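Local coordinates for protein tryptophan halogenase superfamily (Brevundimonas sp. BAL3, PDB 6FRL) that halogenates organic substrates as a flavin-dependent halogenase, preferring bromination over chlorination, at residues 9-14 and 372-377; 39-44 and 183-188; 240-245 and 389-394; 330-335 and 380-385. One frame throughout, in Å; residues are numbered along the deposited sequence.

Contacts 3 and 4 are buried, whereas contacts 1 and 2 lie nearer the surface, their centres about 30 and 28 Å from the centre of the chain. Contacts 1, 3 and 4 all use helix 376-402: contact 1 at its N-terminal approach, contact 4 a turn further on, contact 3 in its middle. Contacts 1, 2 and 4 reach the same mixed sheet, and Val14 of contact 1 bonds through its backbone to Lys40 and Thr42 of contact 2. Their chemistry differs: stacked arginines near the surface in contact 1, parallel strand pairing in contact 2, arginine over indole in contact 3, and an asparagine gripping backbone in contact 4, where Phe374 of contact 1 also packs on Trp333.

Contact 1: 9-14 and 372-377; sequences PRIRSV and RRFAQP
Arg372 lays its guanidinium flat on that of Arg12, the two planes 6° apart and their centres 3.5 Å from each other. This like-charged stack ties the loop before helix 376-402 to the approach of strand 13-17, which leads into the GxGxxG turn of a probable Rossmann-type fold. NH1 of Arg372 stands 3.2 Å from CZ of Arg12, over the centre of that group. Asp218 forms a salt bridge with NE of Arg12 and would probably offset part of the repulsion. With CG beside its backbone N (chi1 -71°), Arg372 runs past the Arg10 carbonyl O, which its CD approaches to 3.1 Å, before the bend at chi3 turns NE toward the stack. An alanine in place of Arg372 would probably leave one face of the Arg12 guanidinium without its stacking partner and open a gap beside the Pro9 and Arg10 carbonyls. Arg372 N also donates a hydrogen bond to Pro9 O, 3.0 Å. Arg373 is salt-bridged through NH1 to Asp371 and through NH2 to Asp462 of the second subunit. Deeper in, among buried side chains, CD1 of Ile11 meets CZ of Phe374 at 3.9 Å, the two crossing at about a right angle.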
loop_
_atom_site.group_PDB
_atom_site.type_symbol
_atom_site.label_atom_id
_atom_site.label_comp_id
_atom_site.label_asym_id
_atom_site.label_seq_id
_atom_site.Cartn_x
_atom_site.Cartn_y
_atom_site.Cartn_z
ATOM N N PRO B 9 2.509 -18.595 28.164
ATOM C CA PRO B 9 3.155 -19.051 26.923
ATOM C C PRO B 9 4.294 -18.124 26.394
ATOM O O PRO B 9 5.049 -18.537 25.557
ATOM C CB PRO B 9 1.992 -19.169 25.939
ATOM C CG PRO B 9 0.876 -18.369 26.529
ATOM C CD PRO B 9 1.238 -17.902 27.892
ATOM N N ARG B 10 4.358 -16.876 26.856
ATOM C CA ARG B 10 5.519 -15.970 26.772
ATOM C C ARG B 10 6.883 -16.587 26.373
ATOM O O ARG B 10 7.374 -17.516 27.029
ATOM C CB ARG B 10 5.679 -15.288 28.159
ATOM C CG ARG B 10 6.371 -13.938 28.163
ATOM C CD ARG B 10 6.631 -13.414 29.593
ATOM N NE ARG B 10 5.431 -12.979 30.322
ATOM C CZ ARG B 10 4.678 -11.918 30.012
ATOM N NH1 ARG B 10 4.966 -11.140 28.964
ATOM N NH2 ARG B 10 3.610 -11.621 30.754
ATOM N N ILE B 11 7.496 -16.052 25.309
ATOM C CA ILE B 11 8.921 -16.346 24.989
ATOM C C ILE B 11 9.812 -15.802 26.136
ATOM O O ILE B 11 9.715 -14.621 26.510
ATOM C CB ILE B 11 9.394 -15.705 23.633
ATOM C CG1 ILE B 11 8.561 -16.187 22.430
ATOM C CG2 ILE B 11 10.872 -15.978 23.365
ATOM C CD1 ILE B 11 8.782 -17.627 22.035
ATOM N N ARG B 12 10.656 -16.657 26.693
ATOM C CA ARG B 12 11.550 -16.276 27.805
ATOM C C ARG B 12 12.990 -15.981 27.384
ATOM O O ARG B 12 13.747 -15.405 28.147
ATOM C CB ARG B 12 11.562 -17.404 28.862
ATOM C CG ARG B 12 10.173 -17.775 29.399
ATOM C CD ARG B 12 10.148 -19.166 29.977
ATOM N NE ARG B 12 10.420 -20.203 28.975
ATOM C CZ ARG B 12 10.491 -21.510 29.231
ATOM N NH1 ARG B 12 10.283 -21.985 30.469
ATOM N NH2 ARG B 12 10.760 -22.364 28.250
ATOM N N SER B 13 13.381 -16.414 26.195
ATOM C CA SER B 13 14.765 -16.343 25.792
ATOM C C SER B 13 14.899 -16.377 24.264
ATOM O O SER B 13 14.069 -17.009 23.568
ATOM C CB SER B 13 15.545 -17.501 26.400
ATOM O OG SER B 13 14.991 -18.771 26.030
ATOM N N VAL B 14 15.933 -15.695 23.761
ATOM C CA VAL B 14 16.198 -15.602 22.333
ATOM C C VAL B 14 17.679 -15.843 22.111
ATOM O O VAL B 14 18.536 -15.197 22.761
ATOM C CB VAL B 14 15.825 -14.227 21.745
ATOM C CG1 VAL B 14 16.169 -14.167 20.240
ATOM C CG2 VAL B 14 14.350 -13.930 21.992
ATOM N N ARG B 372 5.189 -19.227 22.616
ATOM C CA ARG B 372 5.775 -20.557 22.583
ATOM C C ARG B 372 4.924 -21.607 21.910
ATOM O O ARG B 372 5.434 -22.701 21.665
ATOM C CB ARG B 372 6.158 -21.010 23.982
ATOM C CG ARG B 372 7.367 -20.248 24.528
ATOM C CD ARG B 372 7.532 -20.461 26.013
ATOM N NE ARG B 372 7.600 -21.866 26.333
ATOM C CZ ARG B 372 7.507 -22.371 27.561
ATOM N NH1 ARG B 372 7.356 -21.589 28.612
ATOM N NH2 ARG B 372 7.575 -23.683 27.743
ATOM N N ARG B 373 3.663 -21.271 21.622
ATOM C CA ARG B 373 2.787 -22.096 20.785
ATOM C C ARG B 373 3.108 -22.005 19.296
ATOM O O ARG B 373 2.681 -22.877 18.535
ATOM C CB ARG B 373 1.296 -21.731 20.979
ATOM C CG ARG B 373 0.790 -21.862 22.405
ATOM C CD ARG B 373 -0.740 -21.810 22.463
ATOM N NE ARG B 373 -1.351 -20.661 21.783
ATOM C CZ ARG B 373 -1.303 -19.386 22.196
ATOM N NH1 ARG B 373 -0.622 -19.038 23.282
ATOM N NH2 ARG B 373 -1.921 -18.434 21.490
ATOM N N PHE B 374 3.807 -20.943 18.872
ATOM C CA PHE B 374 4.222 -20.766 17.475
ATOM C C PHE B 374 3.073 -21.043 16.488
ATOM O O PHE B 374 3.166 -21.889 15.568
ATOM C CB PHE B 374 5.489 -21.602 17.186
ATOM C CG PHE B 374 6.746 -21.002 17.751
ATOM C CD1 PHE B 374 7.158 -21.306 19.059
ATOM C CD2 PHE B 374 7.511 -20.103 16.993
ATOM C CE1 PHE B 374 8.309 -20.736 19.599
ATOM C CE2 PHE B 374 8.666 -19.526 17.524
ATOM C CZ PHE B 374 9.057 -19.841 18.843
ATOM N N ALA B 375 1.988 -20.302 16.701
ATOM C CA ALA B 375 0.776 -20.412 15.902
ATOM C C ALA B 375 1.067 -20.325 14.396
ATOM O O ALA B 375 1.746 -19.405 13.919
ATOM C CB ALA B 375 -0.195 -19.348 16.314
ATOM N N GLN B 376 0.549 -21.301 13.660
ATOM C CA GLN B 376 0.853 -21.492 12.242
ATOM C C GLN B 376 0.537 -20.275 11.379
ATOM O O GLN B 376 1.308 -19.988 10.470
ATOM C CB GLN B 376 0.153 -22.765 11.672
ATOM C CG GLN B 376 0.636 -23.242 10.291
ATOM C CD GLN B 376 2.134 -23.484 10.192
ATOM O OE1 GLN B 376 2.662 -24.252 10.942
ATOM N NE2 GLN B 376 2.809 -22.832 9.261
ATOM N N PRO B 377 -0.569 -19.547 11.669
ATOM C CA PRO B 377 -0.858 -18.334 10.841
ATOM C C PRO B 377 0.227 -17.226 10.895
ATOM O O PRO B 377 0.454 -16.504 9.914
ATOM C CB PRO B 377 -2.184 -17.846 11.408
ATOM C CG PRO B 377 -2.817 -19.066 12.052
ATOM C CD PRO B 377 -1.690 -19.881 12.579
#

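Contact 2: 39-44 and 183-188; sequences LKITVV and GGCARI
Thr42 and Ala186 stand side by side on one face of the sheet, with the Thr42 hydroxyl OG1 3.6 Å from the Ala186 methyl CB. CG2 of Thr42, anti to its backbone N, touches the same methyl and also meets the tip of Ile188, whose CD1 comes to 3.9 Å from it. Ile188 reaches across to Thr42 through CD1, while its CB stays near Val44 CG2 (4.4 Å). The Val43 and Arg187 side chains lie on the reverse face. There SG of Cys185, anti to its backbone N (chi1 178°), touches two branched neighbours: Ile41 CG2 at 3.8 Å and Val43 CG2 at 4.0 Å. Helix 20-33 covers this apolar group, Val31 packing on Cys185 and Leu30 on Ile41. The pairing is that of parallel strands at the margin of what is probably a Rossmann-type sheet, 186-189 being outermost within the chain and 40-45 the next one in. Its hydrogen bonds run from Ala186 N to Ile41 O (2.9 Å), from Val43 N to Ala186 O (3.1 Å) and from Ile188 N to Val43 O (3.1 Å). Helix 169-182 ends in a Schellman motif at Gly184, whose positive phi would jam a side chain against the preceding carbonyl. From the pair with Val43, the extended Arg187 chain ends in a salt bridge from NE to Glu45.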
loop_
_atom_site.group_PDB
_atom_site.type_symbol
_atom_site.label_atom_id
_atom_site.label_comp_id
_atom_site.label_asym_id
_atom_site.label_seq_id
_atom_site.Cartn_x
_atom_site.Cartn_y
_atom_site.Cartn_z
ATOM N N LEU B 39 13.246 -10.850 29.194
ATOM C CA LEU B 39 13.563 -11.578 27.979
ATOM C C LEU B 39 15.068 -11.672 27.932
ATOM O O LEU B 39 15.745 -10.634 27.880
ATOM C CB LEU B 39 13.037 -10.867 26.727
ATOM C CG LEU B 39 13.270 -11.599 25.387
ATOM C CD1 LEU B 39 12.430 -12.849 25.327
ATOM C CD2 LEU B 39 12.950 -10.758 24.173
ATOM N N LYS B 40 15.589 -12.898 27.972
ATOM C CA LYS B 40 17.002 -13.107 27.787
ATOM C C LYS B 40 17.338 -13.067 26.303
ATOM O O LYS B 40 16.628 -13.644 25.496
ATOM C CB LYS B 40 17.483 -14.389 28.470
ATOM C CG LYS B 40 17.720 -14.196 29.963
ATOM C CD LYS B 40 18.342 -15.433 30.599
ATOM C CE LYS B 40 17.282 -16.505 30.890
ATOM N NZ LYS B 40 17.785 -17.911 30.799
ATOM N N ILE B 41 18.388 -12.339 25.949
ATOM C CA ILE B 41 18.890 -12.352 24.605
ATOM C C ILE B 41 20.372 -12.665 24.687
ATOM O O ILE B 41 21.114 -12.067 25.484
ATOM C CB ILE B 41 18.653 -10.999 23.894
ATOM C CG1 ILE B 41 17.147 -10.647 23.859
ATOM C CG2 ILE B 41 19.234 -11.029 22.477
ATOM C CD1 ILE B 41 16.869 -9.207 23.493
ATOM N N THR B 42 20.800 -13.582 23.826
ATOM C CA THR B 42 22.185 -14.003 23.739
ATOM C C THR B 42 22.568 -14.195 22.262
ATOM O O THR B 42 21.785 -14.725 21.472
ATOM C CB THR B 42 22.351 -15.344 24.462
ATOM O OG1 THR B 42 21.838 -15.247 25.788
ATOM C CG2 THR B 42 23.803 -15.766 24.495
ATOM N N VAL B 43 23.773 -13.753 21.910
ATOM C CA VAL B 43 24.390 -13.979 20.610
ATOM C C VAL B 43 25.514 -15.018 20.813
ATOM O O VAL B 43 26.222 -14.973 21.814
ATOM C CB VAL B 43 25.019 -12.677 20.043
ATOM C CG1 VAL B 43 25.858 -12.951 18.790
ATOM C CG2 VAL B 43 23.940 -11.652 19.730
ATOM N N VAL B 44 25.660 -15.922 19.853
ATOM C CA VAL B 44 26.713 -16.921 19.812
ATOM C C VAL B 44 27.489 -16.770 18.499
ATOM O O VAL B 44 26.956 -17.022 17.443
ATOM C CB VAL B 44 26.109 -18.351 19.893
ATOM C CG1 VAL B 44 27.202 -19.402 19.837
ATOM C CG2 VAL B 44 25.276 -18.520 21.157
ATOM N N GLY B 183 22.536 -3.005 27.086
ATOM C CA GLY B 183 21.136 -3.280 27.448
ATOM C C GLY B 183 20.871 -4.696 27.980
ATOM O O GLY B 183 19.709 -5.059 28.233
ATOM N N GLY B 184 21.930 -5.497 28.118
ATOM C CA GLY B 184 21.857 -6.787 28.783
ATOM C C GLY B 184 21.883 -8.012 27.896
ATOM O O GLY B 184 21.433 -9.064 28.315
ATOM N N CYS B 185 22.412 -7.875 26.687
ATOM C CA CYS B 185 22.540 -8.978 25.775
ATOM C C CYS B 185 23.809 -9.710 26.155
ATOM O O CYS B 185 24.871 -9.098 26.204
ATOM C CB CYS B 185 22.598 -8.491 24.307
ATOM S SG CYS B 185 22.805 -9.812 23.069
ATOM N N ALA B 186 23.683 -11.017 26.414
ATOM C CA ALA B 186 24.840 -11.926 26.637
ATOM C C ALA B 186 25.585 -12.225 25.350
ATOM O O ALA B 186 24.994 -12.236 24.277
ATOM C CB ALA B 186 24.370 -13.250 27.278
ATOM N N ARG B 187 26.875 -12.503 25.465
ATOM C CA ARG B 187 27.712 -12.849 24.308
ATOM C C ARG B 187 28.568 -14.058 24.667
ATOM O O ARG B 187 29.145 -14.101 25.745
ATOM C CB ARG B 187 28.604 -11.670 23.881
ATOM C CG ARG B 187 29.540 -12.048 22.720
ATOM C CD ARG B 187 30.341 -10.885 22.201
ATOM N NE ARG B 187 31.300 -11.290 21.167
ATOM C CZ ARG B 187 32.517 -11.805 21.378
ATOM N NH1 ARG B 187 32.968 -12.038 22.608
ATOM N NH2 ARG B 187 33.289 -12.113 20.336
ATOM N N ILE B 188 28.632 -15.032 23.759
ATOM C CA ILE B 188 29.357 -16.263 23.966
ATOM C C ILE B 188 30.253 -16.477 22.772
ATOM O O ILE B 188 29.761 -16.711 21.667
ATOM C CB ILE B 188 28.410 -17.464 24.093
ATOM C CG1 ILE B 188 27.558 -17.338 25.359
ATOM C CG2 ILE B 188 29.217 -18.770 24.099
ATOM C CD1 ILE B 188 26.468 -18.398 25.500
HETATM O O HOH W 1 19.970 -11.326 28.357
#

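Contact 3: 240-245 and 389-394; sequences EDWGRW and EMERVR
Arg394 runs across one face of the Trp242 indole, each part of its chain meeting a different part of the ring. Its CB lies 3.9 Å from CZ3 of Trp242, and CG, anti to the backbone N (chi1 -179°), comes near CE3. CD then makes a CH-pi contact, 3.8 Å from the centroid of the six-membered ring. At chi3 the chain bends, and CZ stands 4.8 Å from the same centroid, 20° off the ring normal, a cation-pi arrangement. At the tip, NH1 is 3.6 Å from Trp242 NE1 and 3.8 Å from NE1 of Trp245; the guanidinium plane is turned 56° from the Trp242 ring. Met390 CB meets the Trp242 rim near the ring plane, at CH2, while CG of Glu391 lies 3.9 Å from CZ2. The indole thus fastens the residue just after strand 239-241 to the middle of helix 376-402, and Arg328 of strand 327-329 also packs on it. An alanine in place of Trp242 would probably leave a gap against the helix and deprive Arg394 of that face, leaving Trp245 as its aromatic neighbour in this contact. No hydrogen bond joins the two segments. Cohesion comes from aliphatic and aromatic surface; NE and NH2 of Arg394 are also hydrogen-bonded close by along the chain, and the ring would probably ease only part of the cost of burying the charge.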
loop_
_atom_site.group_PDB
_atom_site.type_symbol
_atom_site.label_atom_id
_atom_site.label_comp_id
_atom_site.label_asym_id
_atom_site.label_seq_id
_atom_site.Cartn_x
_atom_site.Cartn_y
_atom_site.Cartn_z
ATOM N N GLU B 240 15.163 -21.968 -3.085
ATOM C CA GLU B 240 14.696 -21.662 -4.447
ATOM C C GLU B 240 15.807 -20.948 -5.183
ATOM O O GLU B 240 16.078 -19.761 -4.902
ATOM C CB GLU B 240 13.439 -20.753 -4.506
ATOM C CG GLU B 240 12.314 -21.035 -3.525
ATOM C CD GLU B 240 11.559 -22.291 -3.813
ATOM O OE1 GLU B 240 11.608 -23.203 -2.976
ATOM O OE2 GLU B 240 10.903 -22.333 -4.874
ATOM N N ASP B 241 16.428 -21.640 -6.137
ATOM C CA ASP B 241 17.534 -21.067 -6.906
ATOM C C ASP B 241 16.996 -20.138 -7.984
ATOM O O ASP B 241 15.996 -20.456 -8.616
ATOM C CB ASP B 241 18.400 -22.145 -7.559
ATOM C CG ASP B 241 19.841 -21.702 -7.690
ATOM O OD1 ASP B 241 20.178 -21.083 -8.732
ATOM O OD2 ASP B 241 20.628 -21.917 -6.727
ATOM N N TRP B 242 17.658 -18.995 -8.159
ATOM C CA TRP B 242 17.247 -17.970 -9.122
ATOM C C TRP B 242 18.326 -17.640 -10.187
ATOM O O TRP B 242 18.169 -16.643 -10.927
ATOM C CB TRP B 242 16.807 -16.692 -8.371
ATOM C CG TRP B 242 15.430 -16.757 -7.697
ATOM C CD1 TRP B 242 14.427 -17.654 -7.928
ATOM C CD2 TRP B 242 14.936 -15.860 -6.718
ATOM N NE1 TRP B 242 13.329 -17.375 -7.140
ATOM C CE2 TRP B 242 13.620 -16.283 -6.380
ATOM C CE3 TRP B 242 15.473 -14.749 -6.073
ATOM C CZ2 TRP B 242 12.835 -15.615 -5.442
ATOM C CZ3 TRP B 242 14.687 -14.086 -5.127
ATOM C CH2 TRP B 242 13.381 -14.517 -4.830
ATOM N N GLY B 243 19.381 -18.485 -10.295
ATOM C CA GLY B 243 20.443 -18.326 -11.310
ATOM C C GLY B 243 19.894 -18.317 -12.732
ATOM O O GLY B 243 20.444 -17.685 -13.604
ATOM N N ARG B 244 18.782 -19.003 -12.942
ATOM C CA ARG B 244 18.072 -18.988 -14.213
ATOM C C ARG B 244 17.636 -17.572 -14.648
ATOM O O ARG B 244 17.724 -17.256 -15.835
ATOM C CB ARG B 244 16.876 -19.956 -14.160
ATOM C CG ARG B 244 15.683 -19.436 -13.377
ATOM C CD ARG B 244 14.739 -20.455 -12.817
ATOM N NE ARG B 244 13.391 -20.285 -13.359
ATOM C CZ ARG B 244 12.256 -20.677 -12.770
ATOM N NH1 ARG B 244 12.249 -21.284 -11.568
ATOM N NH2 ARG B 244 11.093 -20.464 -13.400
ATOM N N TRP B 245 17.194 -16.733 -13.701
ATOM C CA TRP B 245 16.799 -15.354 -14.012
ATOM C C TRP B 245 17.970 -14.363 -14.047
ATOM O O TRP B 245 17.876 -13.354 -14.717
ATOM C CB TRP B 245 15.800 -14.810 -12.995
ATOM C CG TRP B 245 14.549 -15.577 -12.793
ATOM C CD1 TRP B 245 14.117 -16.122 -11.621
ATOM C CD2 TRP B 245 13.550 -15.867 -13.761
ATOM N NE1 TRP B 245 12.911 -16.747 -11.806
ATOM C CE2 TRP B 245 12.532 -16.596 -13.109
ATOM C CE3 TRP B 245 13.413 -15.589 -15.113
ATOM C CZ2 TRP B 245 11.381 -17.038 -13.768
ATOM C CZ3 TRP B 245 12.277 -16.030 -15.770
ATOM C CH2 TRP B 245 11.270 -16.742 -15.097
ATOM N N GLU B 389 8.472 -10.106 -0.950
ATOM C CA GLU B 389 9.436 -8.987 -0.907
ATOM C C GLU B 389 10.758 -9.326 -1.669
ATOM O O GLU B 389 11.300 -8.506 -2.442
ATOM C CB GLU B 389 9.684 -8.551 0.564
ATOM C CG GLU B 389 10.921 -7.684 0.841
ATOM C CD GLU B 389 11.026 -7.282 2.301
ATOM O OE1 GLU B 389 11.721 -7.990 3.044
ATOM O OE2 GLU B 389 10.403 -6.285 2.733
ATOM N N MET B 390 11.244 -10.541 -1.466
ATOM C CA MET B 390 12.428 -11.003 -2.193
ATOM C C MET B 390 12.179 -10.998 -3.690
ATOM O O MET B 390 13.032 -10.545 -4.449
ATOM C CB MET B 390 12.880 -12.408 -1.715
ATOM C CG MET B 390 13.530 -12.418 -0.323
ATOM S SD MET B 390 15.126 -11.584 -0.252
ATOM C CE MET B 390 16.144 -12.746 -1.166
ATOM N N GLU B 391 11.008 -11.454 -4.108
ATOM C CA GLU B 391 10.660 -11.497 -5.525
ATOM C C GLU B 391 10.578 -10.070 -6.106
ATOM O O GLU B 391 11.033 -9.823 -7.253
ATOM C CB GLU B 391 9.319 -12.252 -5.761
ATOM C CG GLU B 391 9.347 -13.776 -5.505
ATOM C CD GLU B 391 7.956 -14.392 -5.412
ATOM O OE1 GLU B 391 6.925 -13.662 -5.420
ATOM O OE2 GLU B 391 7.855 -15.620 -5.325
ATOM N N ARG B 392 9.996 -9.142 -5.335
ATOM C CA ARG B 392 9.912 -7.743 -5.769
ATOM C C ARG B 392 11.294 -7.082 -5.920
ATOM O O ARG B 392 11.500 -6.301 -6.835
ATOM C CB ARG B 392 8.976 -6.938 -4.866
ATOM C CG ARG B 392 7.555 -7.474 -4.744
ATOM C CD ARG B 392 6.737 -7.267 -5.984
ATOM N NE ARG B 392 7.128 -8.168 -7.070
ATOM C CZ ARG B 392 6.803 -9.456 -7.152
ATOM N NH1 ARG B 392 6.058 -10.044 -6.211
ATOM N NH2 ARG B 392 7.242 -10.166 -8.194
ATOM N N VAL B 393 12.267 -7.463 -5.101
ATOM C CA VAL B 393 13.652 -6.950 -5.264
ATOM C C VAL B 393 14.370 -7.625 -6.439
ATOM O O VAL B 393 15.084 -6.963 -7.221
ATOM C CB VAL B 393 14.484 -7.108 -3.968
ATOM C CG1 VAL B 393 15.949 -6.695 -4.168
ATOM C CG2 VAL B 393 13.854 -6.296 -2.832
ATOM N N ARG B 394 14.219 -8.934 -6.538
ATOM C CA ARG B 394 14.700 -9.664 -7.725
ATOM C C ARG B 394 14.295 -9.007 -9.068
ATOM O O ARG B 394 15.152 -8.714 -9.911
ATOM C CB ARG B 394 14.197 -11.105 -7.668
ATOM C CG ARG B 394 14.613 -12.011 -8.819
ATOM C CD ARG B 394 13.652 -13.169 -8.913
ATOM N NE ARG B 394 12.272 -12.733 -9.156
ATOM C CZ ARG B 394 11.210 -13.537 -9.119
ATOM N NH1 ARG B 394 11.366 -14.829 -8.852
ATOM N NH2 ARG B 394 9.989 -13.042 -9.347
#

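Contact 4: 330-335 and 380-385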
loop_
_atom_site.group_PDB
_atom_site.type_symbol
_atom_site.label_atom_id
_atom_site.label_comp_id
_atom_site.label_asym_id
_atom_site.label_seq_id
_atom_site.Cartn_x
_atom_site.Cartn_y
_atom_site.Cartn_z
ATOM N N SER B 330 13.321 -21.397 1.148
ATOM C CA SER B 330 11.925 -21.681 0.768
ATOM C C SER B 330 10.880 -21.158 1.749
ATOM O O SER B 330 9.801 -20.728 1.356
ATOM C CB SER B 330 11.739 -23.195 0.546
ATOM O OG SER B 330 12.593 -23.625 -0.497
ATOM N N GLN B 331 11.192 -21.247 3.040
ATOM C CA GLN B 331 10.440 -20.567 4.071
ATOM C C GLN B 331 11.485 -19.952 5.001
ATOM O O GLN B 331 12.426 -20.604 5.382
ATOM C CB GLN B 331 9.424 -21.508 4.744
ATOM C CG GLN B 331 9.874 -22.410 5.872
ATOM C CD GLN B 331 8.761 -23.409 6.262
ATOM O OE1 GLN B 331 8.483 -24.315 5.487
ATOM N NE2 GLN B 331 8.116 -23.235 7.440
ATOM N N ALA B 332 11.363 -18.675 5.308
ATOM C CA ALA B 332 12.377 -18.012 6.114
ATOM C C ALA B 332 12.219 -18.330 7.599
ATOM O O ALA B 332 13.185 -18.197 8.358
ATOM C CB ALA B 332 12.379 -16.490 5.881
ATOM N N TRP B 333 11.011 -18.729 7.987
ATOM C CA TRP B 333 10.665 -19.151 9.348
ATOM C C TRP B 333 10.096 -20.585 9.326
ATOM O O TRP B 333 9.080 -20.869 8.647
ATOM C CB TRP B 333 9.619 -18.204 9.930
ATOM C CG TRP B 333 9.245 -18.338 11.386
ATOM C CD1 TRP B 333 9.387 -19.427 12.201
ATOM C CD2 TRP B 333 8.595 -17.350 12.173
ATOM N NE1 TRP B 333 8.879 -19.179 13.444
ATOM C CE2 TRP B 333 8.387 -17.909 13.467
ATOM C CE3 TRP B 333 8.159 -16.051 11.915
ATOM C CZ2 TRP B 333 7.762 -17.209 14.494
ATOM C CZ3 TRP B 333 7.548 -15.336 12.933
ATOM C CH2 TRP B 333 7.355 -15.918 14.219
ATOM N N ALA B 334 10.766 -21.482 10.058
ATOM C CA ALA B 334 10.283 -22.843 10.263
ATOM C C ALA B 334 10.365 -23.183 11.753
ATOM O O ALA B 334 11.346 -22.877 12.408
ATOM C CB ALA B 334 11.118 -23.817 9.449
ATOM N N LYS B 335 9.334 -23.828 12.268
ATOM C CA LYS B 335 9.257 -24.203 13.676
ATOM C C LYS B 335 9.524 -22.995 14.594
ATOM O O LYS B 335 8.712 -22.071 14.610
ATOM C CB LYS B 335 10.104 -25.454 13.949
ATOM C CG LYS B 335 9.488 -26.702 13.306
ATOM C CD LYS B 335 10.417 -27.892 13.239
ATOM C CE LYS B 335 9.868 -28.984 12.314
ATOM N NZ LYS B 335 8.575 -29.504 12.846
ATOM N N ASP B 380 2.955 -18.401 8.604
ATOM C CA ASP B 380 2.494 -18.319 7.213
ATOM C C ASP B 380 2.551 -16.889 6.686
ATOM O O ASP B 380 3.076 -16.663 5.604
ATOM C CB ASP B 380 1.087 -18.900 7.044
ATOM C CG ASP B 380 1.051 -20.432 7.147
ATOM O OD1 ASP B 380 2.106 -21.126 7.204
ATOM O OD2 ASP B 380 -0.068 -20.949 7.176
ATOM N N GLU B 381 2.033 -15.934 7.450
ATOM C CA GLU B 381 2.120 -14.523 7.073
ATOM C C GLU B 381 3.574 -14.032 6.937
ATOM O O GLU B 381 3.905 -13.404 5.960
ATOM C CB GLU B 381 1.344 -13.645 8.080
ATOM C CG GLU B 381 1.277 -12.148 7.758
ATOM C CD GLU B 381 0.563 -11.816 6.436
ATOM O OE1 GLU B 381 0.785 -10.672 5.958
ATOM O OE2 GLU B 381 -0.144 -12.703 5.855
ATOM N N PHE B 382 4.429 -14.322 7.921
ATOM C CA PHE B 382 5.856 -13.953 7.860
ATOM C C PHE B 382 6.488 -14.543 6.614
ATOM O O PHE B 382 7.188 -13.849 5.887
ATOM C CB PHE B 382 6.605 -14.418 9.116
ATOM C CG PHE B 382 8.051 -13.951 9.205
ATOM C CD1 PHE B 382 9.059 -14.565 8.461
ATOM C CD2 PHE B 382 8.419 -12.953 10.096
ATOM C CE1 PHE B 382 10.384 -14.139 8.564
ATOM C CE2 PHE B 382 9.752 -12.529 10.202
ATOM C CZ PHE B 382 10.732 -13.124 9.435
ATOM N N ASN B 383 6.223 -15.810 6.357
ATOM C CA ASN B 383 6.825 -16.504 5.207
ATOM C C ASN B 383 6.344 -15.940 3.903
ATOM O O ASN B 383 7.155 -15.757 2.974
ATOM C CB ASN B 383 6.628 -18.031 5.284
ATOM C CG ASN B 383 7.533 -18.674 6.328
ATOM O OD1 ASN B 383 8.643 -18.188 6.577
ATOM N ND2 ASN B 383 7.062 -19.772 6.956
ATOM N N ASP B 384 5.058 -15.594 3.863
ATOM C CA ASP B 384 4.450 -15.008 2.667
ATOM C C ASP B 384 4.983 -13.597 2.357
ATOM O O ASP B 384 5.361 -13.304 1.227
ATOM C CB ASP B 384 2.910 -15.019 2.760
ATOM C CG ASP B 384 2.255 -14.673 1.420
ATOM O OD1 ASP B 384 2.401 -15.438 0.443
ATOM O OD2 ASP B 384 1.628 -13.606 1.335
ATOM N N GLN B 385 5.027 -12.730 3.360
ATOM C CA GLN B 385 5.564 -11.377 3.167
ATOM C C GLN B 385 7.009 -11.464 2.659
ATOM O O GLN B 385 7.350 -10.857 1.644
ATOM C CB GLN B 385 5.503 -10.542 4.471
ATOM C CG GLN B 385 4.115 -10.217 4.989
ATOM C CD GLN B 385 4.104 -9.311 6.234
ATOM O OE1 GLN B 385 5.093 -8.645 6.576
ATOM N NE2 GLN B 385 2.954 -9.284 6.923
HETATM O O HOH W 2 9.646 -17.050 3.099
#
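With CG anti to its carbonyl carbon (chi1 -74°), Asn383 swings its amide off the helix toward the backbone of 332-333; Trp333 and Phe382 both have CG anti to the backbone N, which directs the two side chains toward each other. The Asn383 amide grips Trp333 at both ends of its main chain: OD1 accepts from Trp333 N at 2.8 Å on a lone pair, and ND2 donates to Trp333 O at 2.9 Å, again on a lone pair and close to the amide's own plane. Trp333 O also accepts from Gln331 NE2, 2.8 Å, so two side-chain amides hold one carbonyl. Helix 376-402 thereby binds strand 333-334, the outermost strand of the mixed sheet within the chain, much as a neighbouring strand might. Beside it the aromatic pair is T-shaped: the Trp333 edge points at the Phe382 face, the planes 84° apart and the centroids 5.2 Å. Its nearest atoms are Trp333 CE3 and Phe382 CG, 3.4 Å. Ala332 CB lies at the Phe382 ring edge, and Val338 of the adjoining strand packs on both rings. A water links Ala332 N to Asn383 O, donating to the latter at 2.8 Å.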